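Local coordinates for protein lantibiotic dehydratase (Microbispora corallina, PDB 5EHK) that probably dehydrates serine and threonine residues of the NAI-107 precursor peptide, using glutamyl-tRNA as the source of an activating glutamate, at residues 460-465 with 666-671; 477-482 with 680-685; 521-526 with 684-689. One frame throughout, in Å; residues are numbered along the deposited sequence.

From the N terminus, the chain passes through helix 460-471, strand 476-479 and then strand 521-524 before any of the three contacts is completed. About 140 residues later it returns and supplies the second halves in the same order: the loop 666-671, strand 676-682 and strand 685-693. Contact 1 therefore closes a 200-residue loop, contact 2 one of 197 and contact 3 one of 157. Contact 1 crosses both others, while contacts 2 and 3 end on the same hairpin, formed by strands 676-682 and 685-693, and share Arg684 and Thr685. Trp666 of contact 1 packs on Val680 and Ala688, tying the helix-and-loop layer to that hairpin.

Contact 1: 460-465 with 666-671; sequences AALARL and WDWGAL
Helix 460-465 runs past an irregular loop, 666-671, that tightens into a 3-10 turn at its end; the CA atoms of Ala463 and Leu671 come within 7.2 Å, and no hydrogen bond joins the two segments. Leu462 carries the contact, and each part of its side chain has a different neighbour. Its CD1 meets Trp666 CZ2 tip to tip at 3.8 Å, the indole having been swung out with CG anti to the backbone N (chi1 174°). Leu462 CG crosses the six-membered end of the other indole obliquely, 4.0 Å from Trp668 CZ3. Leu462 CD2 lies 3.5 Å from Asp667 O. Nearer the backbone, Leu671 CD1 reaches Leu462 CB (3.6 Å) and also touches Ala463. The two tryptophans support each other: Trp666 NE1 sits 3.3 Å above the plane of the Trp668 ring, over its centre, and Trp668 CD1 lies at the edge of the Trp666 ring. An Asx turn, Asp667 to Gly669, bends the chain around Trp668 just before the 3-10 turn, with Gly669 N donating to Asp667 OD1 from well above the carboxylate plane. Leu487 of helix 481-487 adds to the cluster, and Ala463 and Ala670 pack against Met674 and Ala670 of the second subunit. Helix 460-471 thus packs through Leu462 on the loop before strand 676-682, in the N-terminal lantibiotic dehydratase region and partly in the subunit interface.

Contact 2: 477-482 with 680-685; sequences IVIDEE and VRYGRT
A parallel strand pair, running straight into a helix on one side and a tight hairpin turn on the other, makes up this contact. Strands 477-479 and 680-682 run 35° apart, and Arg681 offers both its backbone groups to the residues flanking Val478. Arg681 N donates to Ile477 O at 3.0 Å, and Ile479 N donates to Arg681 O at 2.8 Å; both bonds are nearly straight and lie almost along the C=O axes. On the face bearing Val478 and Arg681 the two side chains run side by side, and Val478 CG2 rests over one face of the guanidinium, 3.7 Å from Arg681 NH2. A bend at chi3 (65°) brings NH1 to the turn, where it makes a weak hydrogen bond to Gly683 O, while NE has a long, weak ion pair with Glu476. On the opposite face Ile479 CD1 crosses Val680 CG2 at 3.8 Å. The backbone Ile479 O approaches the edge of the Tyr682 ring, 3.6 Å from Tyr682 CD1. Beyond the pair, Tyr682 to Thr685 form a type II' turn, with Gly683 at positive phi. Asp480 N-caps helix 481-487 through a weak bond from Glu482 N to Asp480 OD1. Around it, helix 380-395 packs on Tyr682 through Ala392, salt-bridges Glu481 through Arg395 and accepts from Arg684 N and Thr685 OG1 at Glu385, while strand 685-693 borders strand 676-682.

Contact 3: 521-526 with 684-689; sequences RVVLAP and RTLLAA
Val522 O is held by one hydrogen bond and one CA-H contact: Leu686 N donates to it at 2.7 Å, nearly along the C=O axis, and Thr685 CA approaches it at 3.1 Å. Arg684 O is gripped in the same manner, but Val522 N, at 2.8 Å, comes from above the carbonyl plane. The third bond, Leu524 N to Leu686 O, measures 3.0 Å and lies in the carbonyl plane. Leu686 thus bonds to the residues before and after Val523, the pattern of a parallel beta ladder; the chain then turns a corner at Leu687. Strand 500-508 flanks the other edge of strand 521-524, antiparallel; past the corner, Ala688 pairs with Val680. Val523 and Leu686 lie side by side on one face, with Val523 CG2 3.9 Å from Leu686 CB. On the other face, toward helix 380-395, Leu524 CD1 crosses Thr685 CG2 obliquely at 3.6 Å. At the corner itself, Leu687 CD2 meets Leu524 CD2 at 3.7 Å. Arg521, bent at chi2 (56°), passes its aliphatic chain by Arg684 O, with Arg521 CG 3.6 Å from it. Its guanidinium then comes close to that of Arg681, a like charge, with Glu769 as a long, weak ion-pair partner.

Contact 1: 460-465 with 666-671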
loop_
_atom_site.group_PDB
_atom_site.type_symbol
_atom_site.label_atom_id
_atom_site.label_comp_id
_atom_site.label_asym_id
_atom_site.label_seq_id
_atom_site.Cartn_x
_atom_site.Cartn_y
_atom_site.Cartn_z
ATOM N N ALA A 460 -19.083 -9.297 10.302
ATOM C CA ALA A 460 -20.255 -10.156 10.207
ATOM C C ALA A 460 -21.236 -9.708 11.284
ATOM O O ALA A 460 -22.440 -9.653 11.061
ATOM C CB ALA A 460 -19.886 -11.614 10.382
ATOM N N ALA A 461 -20.696 -9.377 12.452
ATOM C CA ALA A 461 -21.479 -8.899 13.585
ATOM C C ALA A 461 -22.321 -7.648 13.284
ATOM O O ALA A 461 -23.538 -7.634 13.472
ATOM C CB ALA A 461 -20.549 -8.628 14.740
ATOM N N LEU A 462 -21.666 -6.599 12.813
ATOM C CA LEU A 462 -22.375 -5.394 12.410
ATOM C C LEU A 462 -23.420 -5.678 11.323
ATOM O O LEU A 462 -24.536 -5.166 11.383
ATOM C CB LEU A 462 -21.389 -4.341 11.910
ATOM C CG LEU A 462 -21.187 -3.062 12.717
ATOM C CD1 LEU A 462 -21.277 -3.347 14.206
ATOM C CD2 LEU A 462 -19.835 -2.424 12.346
ATOM N N ALA A 463 -23.074 -6.501 10.336
ATOM C CA ALA A 463 -23.995 -6.746 9.227
ATOM C C ALA A 463 -25.310 -7.374 9.703
ATOM O O ALA A 463 -26.379 -6.985 9.234
ATOM C CB ALA A 463 -23.334 -7.584 8.126
ATOM N N ARG A 464 -25.225 -8.341 10.616
ATOM C CA ARG A 464 -26.421 -8.958 11.187
ATOM C C ARG A 464 -27.349 -7.929 11.826
ATOM O O ARG A 464 -28.578 -7.976 11.657
ATOM C CB ARG A 464 -26.049 -9.997 12.231
ATOM C CG ARG A 464 -25.717 -11.348 11.675
ATOM C CD ARG A 464 -25.720 -12.359 12.800
ATOM N NE ARG A 464 -24.781 -11.948 13.836
ATOM C CZ ARG A 464 -23.482 -12.236 13.823
ATOM N NH1 ARG A 464 -22.972 -12.977 12.842
ATOM N NH2 ARG A 464 -22.696 -11.803 14.804
ATOM N N LEU A 465 -26.748 -7.001 12.562
ATOM C CA LEU A 465 -27.523 -6.011 13.275
ATOM C C LEU A 465 -28.362 -5.257 12.274
ATOM O O LEU A 465 -29.536 -4.981 12.519
ATOM C CB LEU A 465 -26.614 -5.040 14.034
ATOM C CG LEU A 465 -25.736 -5.560 15.185
ATOM C CD1 LEU A 465 -24.929 -4.399 15.765
ATOM C CD2 LEU A 465 -26.534 -6.290 16.283
ATOM N N TRP A 666 -18.737 6.029 16.672
ATOM C CA TRP A 666 -19.230 4.750 16.185
ATOM C C TRP A 666 -18.811 4.553 14.718
ATOM O O TRP A 666 -19.035 5.419 13.862
ATOM C CB TRP A 666 -20.764 4.682 16.338
ATOM C CG TRP A 666 -21.357 3.452 15.736
ATOM C CD1 TRP A 666 -21.879 3.321 14.480
ATOM C CD2 TRP A 666 -21.463 2.171 16.356
ATOM N NE1 TRP A 666 -22.317 2.033 14.284
ATOM C CE2 TRP A 666 -22.065 1.305 15.421
ATOM C CE3 TRP A 666 -21.108 1.668 17.614
ATOM C CZ2 TRP A 666 -22.313 -0.047 15.705
ATOM C CZ3 TRP A 666 -21.361 0.325 17.902
ATOM C CH2 TRP A 666 -21.950 -0.515 16.947
ATOM N N ASP A 667 -18.202 3.400 14.445
ATOM C CA ASP A 667 -17.693 3.117 13.104
ATOM C C ASP A 667 -18.513 2.032 12.358
ATOM O O ASP A 667 -18.529 0.849 12.738
ATOM C CB ASP A 667 -16.199 2.764 13.185
ATOM C CG ASP A 667 -15.567 2.561 11.820
ATOM O OD1 ASP A 667 -16.000 3.219 10.857
ATOM O OD2 ASP A 667 -14.602 1.782 11.722
ATOM N N TRP A 668 -19.198 2.468 11.300
ATOM C CA TRP A 668 -20.068 1.597 10.516
ATOM C C TRP A 668 -19.266 0.819 9.485
ATOM O O TRP A 668 -19.738 -0.190 8.954
ATOM C CB TRP A 668 -21.176 2.385 9.823
ATOM C CG TRP A 668 -22.481 2.510 10.605
ATOM C CD1 TRP A 668 -23.117 3.668 10.963
ATOM C CD2 TRP A 668 -23.302 1.436 11.096
ATOM N NE1 TRP A 668 -24.279 3.380 11.637
ATOM C CE2 TRP A 668 -24.413 2.019 11.740
ATOM C CE3 TRP A 668 -23.202 0.045 11.055
ATOM C CZ2 TRP A 668 -25.422 1.256 12.336
ATOM C CZ3 TRP A 668 -24.200 -0.710 11.652
ATOM C CH2 TRP A 668 -25.299 -0.101 12.281
ATOM N N GLY A 669 -18.060 1.304 9.190
ATOM C CA GLY A 669 -17.180 0.612 8.269
ATOM C C GLY A 669 -17.750 0.557 6.867
ATOM O O GLY A 669 -18.335 1.529 6.392
ATOM N N ALA A 670 -17.561 -0.581 6.206
ATOM C CA ALA A 670 -18.047 -0.788 4.842
ATOM C C ALA A 670 -19.556 -0.576 4.759
ATOM O O ALA A 670 -20.080 -0.129 3.717
ATOM C CB ALA A 670 -17.708 -2.182 4.371
ATOM N N LEU A 671 -20.238 -0.857 5.876
ATOM C CA LEU A 671 -21.689 -0.803 5.933
ATOM C C LEU A 671 -22.216 0.591 5.718
ATOM O O LEU A 671 -23.406 0.788 5.577
ATOM C CB LEU A 671 -22.221 -1.380 7.239
ATOM C CG LEU A 671 -22.314 -2.903 7.220
ATOM C CD1 LEU A 671 -22.504 -3.486 8.604
ATOM C CD2 LEU A 671 -23.452 -3.330 6.285
#

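Contact 2: 477-482 with 680-685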
loop_
_atom_site.group_PDB
_atom_site.type_symbol
_atom_site.label_atom_id
_atom_site.label_comp_id
_atom_site.label_asym_id
_atom_site.label_seq_id
_atom_site.Cartn_x
_atom_site.Cartn_y
_atom_site.Cartn_z
ATOM N N ILE A 477 -31.631 -0.177 16.540
ATOM C CA ILE A 477 -31.328 -1.510 17.001
ATOM C C ILE A 477 -30.741 -1.299 18.390
ATOM O O ILE A 477 -30.192 -0.232 18.655
ATOM C CB ILE A 477 -30.361 -2.238 16.005
ATOM C CG1 ILE A 477 -30.315 -3.744 16.273
ATOM C CG2 ILE A 477 -28.939 -1.659 16.036
ATOM C CD1 ILE A 477 -31.440 -4.547 15.609
ATOM N N VAL A 478 -30.911 -2.260 19.299
ATOM C CA VAL A 478 -30.464 -2.082 20.679
ATOM C C VAL A 478 -29.351 -3.050 21.025
ATOM O O VAL A 478 -29.514 -4.256 20.894
ATOM C CB VAL A 478 -31.608 -2.298 21.694
ATOM C CG1 VAL A 478 -31.052 -2.340 23.130
ATOM C CG2 VAL A 478 -32.682 -1.213 21.546
ATOM N N ILE A 479 -28.223 -2.522 21.485
ATOM C CA ILE A 479 -27.071 -3.358 21.804
ATOM C C ILE A 479 -26.855 -3.447 23.305
ATOM O O ILE A 479 -27.067 -2.489 24.051
ATOM C CB ILE A 479 -25.783 -2.862 21.088
ATOM C CG1 ILE A 479 -25.331 -1.500 21.624
ATOM C CG2 ILE A 479 -26.013 -2.765 19.585
ATOM C CD1 ILE A 479 -24.006 -1.004 21.032
ATOM N N ASP A 480 -26.454 -4.627 23.742
ATOM C CA ASP A 480 -26.148 -4.862 25.138
ATOM C C ASP A 480 -24.739 -5.429 25.257
ATOM O O ASP A 480 -24.019 -5.521 24.266
ATOM C CB ASP A 480 -27.186 -5.822 25.720
ATOM C CG ASP A 480 -27.338 -7.089 24.897
ATOM O OD1 ASP A 480 -26.311 -7.649 24.448
ATOM O OD2 ASP A 480 -28.494 -7.483 24.631
ATOM N N GLU A 481 -24.363 -5.834 26.462
ATOM C CA GLU A 481 -23.028 -6.351 26.711
ATOM C C GLU A 481 -22.610 -7.502 25.778
ATOM O O GLU A 481 -21.433 -7.620 25.437
ATOM C CB GLU A 481 -22.899 -6.774 28.171
ATOM C CG GLU A 481 -21.565 -7.421 28.510
ATOM C CD GLU A 481 -20.386 -6.447 28.468
ATOM O OE1 GLU A 481 -20.594 -5.203 28.532
ATOM O OE2 GLU A 481 -19.240 -6.943 28.375
ATOM N N GLU A 482 -23.566 -8.324 25.342
ATOM C CA GLU A 482 -23.254 -9.422 24.418
ATOM C C GLU A 482 -22.924 -8.884 23.033
ATOM O O GLU A 482 -22.143 -9.482 22.290
ATOM C CB GLU A 482 -24.392 -10.453 24.317
ATOM C CG GLU A 482 -24.486 -11.472 25.473
ATOM C CD GLU A 482 -25.087 -10.923 26.785
ATOM O OE1 GLU A 482 -25.397 -9.708 26.887
ATOM O OE2 GLU A 482 -25.256 -11.732 27.728
ATOM N N VAL A 680 -28.100 3.352 16.750
ATOM C CA VAL A 680 -27.663 2.294 17.656
ATOM C C VAL A 680 -27.756 2.741 19.117
ATOM O O VAL A 680 -27.208 3.776 19.509
ATOM C CB VAL A 680 -26.280 1.700 17.251
ATOM C CG1 VAL A 680 -25.584 2.608 16.265
ATOM C CG2 VAL A 680 -25.407 1.407 18.459
ATOM N N ARG A 681 -28.503 1.976 19.905
ATOM C CA ARG A 681 -28.755 2.346 21.288
ATOM C C ARG A 681 -28.125 1.430 22.337
ATOM O O ARG A 681 -28.218 0.208 22.265
ATOM C CB ARG A 681 -30.250 2.530 21.531
ATOM C CG ARG A 681 -30.590 3.185 22.863
ATOM C CD ARG A 681 -31.940 3.863 22.786
ATOM N NE ARG A 681 -33.022 2.905 22.591
ATOM C CZ ARG A 681 -33.599 2.216 23.567
ATOM N NH1 ARG A 681 -33.192 2.364 24.817
ATOM N NH2 ARG A 681 -34.581 1.372 23.288
ATOM N N TYR A 682 -27.452 2.062 23.291
ATOM C CA TYR A 682 -26.860 1.391 24.433
ATOM C C TYR A 682 -27.427 2.017 25.699
ATOM O O TYR A 682 -27.162 3.186 25.984
ATOM C CB TYR A 682 -25.347 1.569 24.371
ATOM C CG TYR A 682 -24.565 0.919 25.476
ATOM C CD1 TYR A 682 -24.505 -0.461 25.590
ATOM C CD2 TYR A 682 -23.836 1.682 26.367
ATOM C CE1 TYR A 682 -23.767 -1.058 26.587
ATOM C CE2 TYR A 682 -23.095 1.094 27.371
ATOM C CZ TYR A 682 -23.061 -0.268 27.472
ATOM O OH TYR A 682 -22.312 -0.837 28.465
ATOM N N GLY A 683 -28.225 1.253 26.444
ATOM C CA GLY A 683 -29.055 1.822 27.490
ATOM C C GLY A 683 -29.928 2.945 26.963
ATOM O O GLY A 683 -30.805 2.721 26.126
ATOM N N ARG A 684 -29.661 4.159 27.438
ATOM C CA ARG A 684 -30.430 5.357 27.094
ATOM C C ARG A 684 -29.695 6.187 26.040
ATOM O O ARG A 684 -30.171 7.264 25.637
ATOM C CB ARG A 684 -30.703 6.185 28.350
ATOM C CG ARG A 684 -31.537 5.385 29.351
ATOM C CD ARG A 684 -32.025 6.130 30.586
ATOM N NE ARG A 684 -32.476 5.134 31.553
ATOM C CZ ARG A 684 -31.995 5.005 32.785
ATOM N NH1 ARG A 684 -31.049 5.830 33.209
ATOM N NH2 ARG A 684 -32.463 4.054 33.590
ATOM N N THR A 685 -28.509 5.704 25.642
ATOM C CA THR A 685 -27.639 6.421 24.701
ATOM C C THR A 685 -27.649 5.938 23.242
ATOM O O THR A 685 -27.432 4.765 22.945
ATOM C CB THR A 685 -26.164 6.377 25.160
ATOM O OG1 THR A 685 -26.040 6.863 26.500
ATOM C CG2 THR A 685 -25.315 7.231 24.262
#

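Contact 3: 521-526 with 684-689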
loop_
_atom_site.group_PDB
_atom_site.type_symbol
_atom_site.label_atom_id
_atom_site.label_comp_id
_atom_site.label_asym_id
_atom_site.label_seq_id
_atom_site.Cartn_x
_atom_site.Cartn_y
_atom_site.Cartn_z
ATOM N N ARG A 521 -33.342 10.252 26.499
ATOM C CA ARG A 521 -32.351 9.673 25.622
ATOM C C ARG A 521 -31.136 10.588 25.606
ATOM O O ARG A 521 -31.285 11.808 25.606
ATOM C CB ARG A 521 -32.929 9.514 24.211
ATOM C CG ARG A 521 -33.134 8.063 23.776
ATOM C CD ARG A 521 -34.006 7.330 24.751
ATOM N NE ARG A 521 -34.564 6.098 24.206
ATOM C CZ ARG A 521 -35.316 5.254 24.907
ATOM N NH1 ARG A 521 -35.598 5.523 26.169
ATOM N NH2 ARG A 521 -35.800 4.154 24.348
ATOM N N VAL A 522 -29.936 10.015 25.632
ATOM C CA VAL A 522 -28.731 10.797 25.303
ATOM C C VAL A 522 -28.268 10.480 23.875
ATOM O O VAL A 522 -28.001 9.317 23.541
ATOM C CB VAL A 522 -27.560 10.497 26.236
ATOM C CG1 VAL A 522 -26.351 11.364 25.844
ATOM C CG2 VAL A 522 -27.953 10.744 27.661
ATOM N N VAL A 523 -28.188 11.496 23.029
ATOM C CA VAL A 523 -27.805 11.264 21.642
ATOM C C VAL A 523 -26.421 11.885 21.364
ATOM O O VAL A 523 -26.249 13.105 21.488
ATOM C CB VAL A 523 -28.868 11.825 20.687
ATOM C CG1 VAL A 523 -28.447 11.659 19.221
ATOM C CG2 VAL A 523 -30.183 11.135 20.939
ATOM N N LEU A 524 -25.426 11.051 21.047
ATOM C CA LEU A 524 -24.087 11.571 20.747
ATOM C C LEU A 524 -24.167 12.449 19.517
ATOM O O LEU A 524 -24.633 12.013 18.475
ATOM C CB LEU A 524 -23.093 10.441 20.510
ATOM C CG LEU A 524 -22.356 9.888 21.730
ATOM C CD1 LEU A 524 -23.244 9.861 22.970
ATOM C CD2 LEU A 524 -21.873 8.479 21.427
ATOM N N ALA A 525 -23.723 13.691 19.646
ATOM C CA ALA A 525 -23.950 14.691 18.614
ATOM C C ALA A 525 -23.019 14.465 17.436
ATOM O O ALA A 525 -21.944 13.890 17.599
ATOM C CB ALA A 525 -23.768 16.082 19.188
ATOM N N PRO A 526 -23.419 14.935 16.241
ATOM C CA PRO A 526 -22.480 14.900 15.111
ATOM C C PRO A 526 -21.351 15.914 15.314
ATOM O O PRO A 526 -21.503 16.882 16.055
ATOM C CB PRO A 526 -23.353 15.297 13.917
ATOM C CG PRO A 526 -24.444 16.137 14.517
ATOM C CD PRO A 526 -24.720 15.519 15.867
ATOM N N ARG A 684 -29.661 4.159 27.438
ATOM C CA ARG A 684 -30.430 5.357 27.094
ATOM C C ARG A 684 -29.695 6.187 26.040
ATOM O O ARG A 684 -30.171 7.264 25.637
ATOM C CB ARG A 684 -30.703 6.185 28.350
ATOM C CG ARG A 684 -31.537 5.385 29.351
ATOM C CD ARG A 684 -32.025 6.130 30.586
ATOM N NE ARG A 684 -32.476 5.134 31.553
ATOM C CZ ARG A 684 -31.995 5.005 32.785
ATOM N NH1 ARG A 684 -31.049 5.830 33.209
ATOM N NH2 ARG A 684 -32.463 4.054 33.590
ATOM N N THR A 685 -28.509 5.704 25.642
ATOM C CA THR A 685 -27.639 6.421 24.701
ATOM C C THR A 685 -27.649 5.938 23.242
ATOM O O THR A 685 -27.432 4.765 22.945
ATOM C CB THR A 685 -26.164 6.377 25.160
ATOM O OG1 THR A 685 -26.040 6.863 26.500
ATOM C CG2 THR A 685 -25.315 7.231 24.262
ATOM N N LEU A 686 -27.872 6.886 22.339
ATOM C CA LEU A 686 -27.679 6.688 20.903
ATOM C C LEU A 686 -26.221 6.984 20.493
ATOM O O LEU A 686 -25.834 8.141 20.291
ATOM C CB LEU A 686 -28.631 7.597 20.119
ATOM C CG LEU A 686 -29.676 6.906 19.243
ATOM C CD1 LEU A 686 -30.617 6.089 20.105
ATOM C CD2 LEU A 686 -30.438 7.954 18.416
ATOM N N LEU A 687 -25.411 5.932 20.407
ATOM C CA LEU A 687 -24.018 6.051 19.978
ATOM C C LEU A 687 -23.919 6.602 18.544
ATOM O O LEU A 687 -22.974 7.301 18.205
ATOM C CB LEU A 687 -23.327 4.682 20.042
ATOM C CG LEU A 687 -23.304 4.025 21.415
ATOM C CD1 LEU A 687 -22.672 2.638 21.368
ATOM C CD2 LEU A 687 -22.559 4.923 22.396
ATOM N N ALA A 688 -24.918 6.293 17.721
ATOM C CA ALA A 688 -24.993 6.796 16.362
ATOM C C ALA A 688 -26.459 6.985 16.038
ATOM O O ALA A 688 -27.280 6.148 16.396
ATOM C CB ALA A 688 -24.357 5.816 15.387
ATOM N N ALA A 689 -26.778 8.097 15.384
ATOM C CA ALA A 689 -28.140 8.413 14.965
ATOM C C ALA A 689 -28.566 7.560 13.755
ATOM O O ALA A 689 -27.725 6.971 13.074
ATOM C CB ALA A 689 -28.248 9.901 14.640
#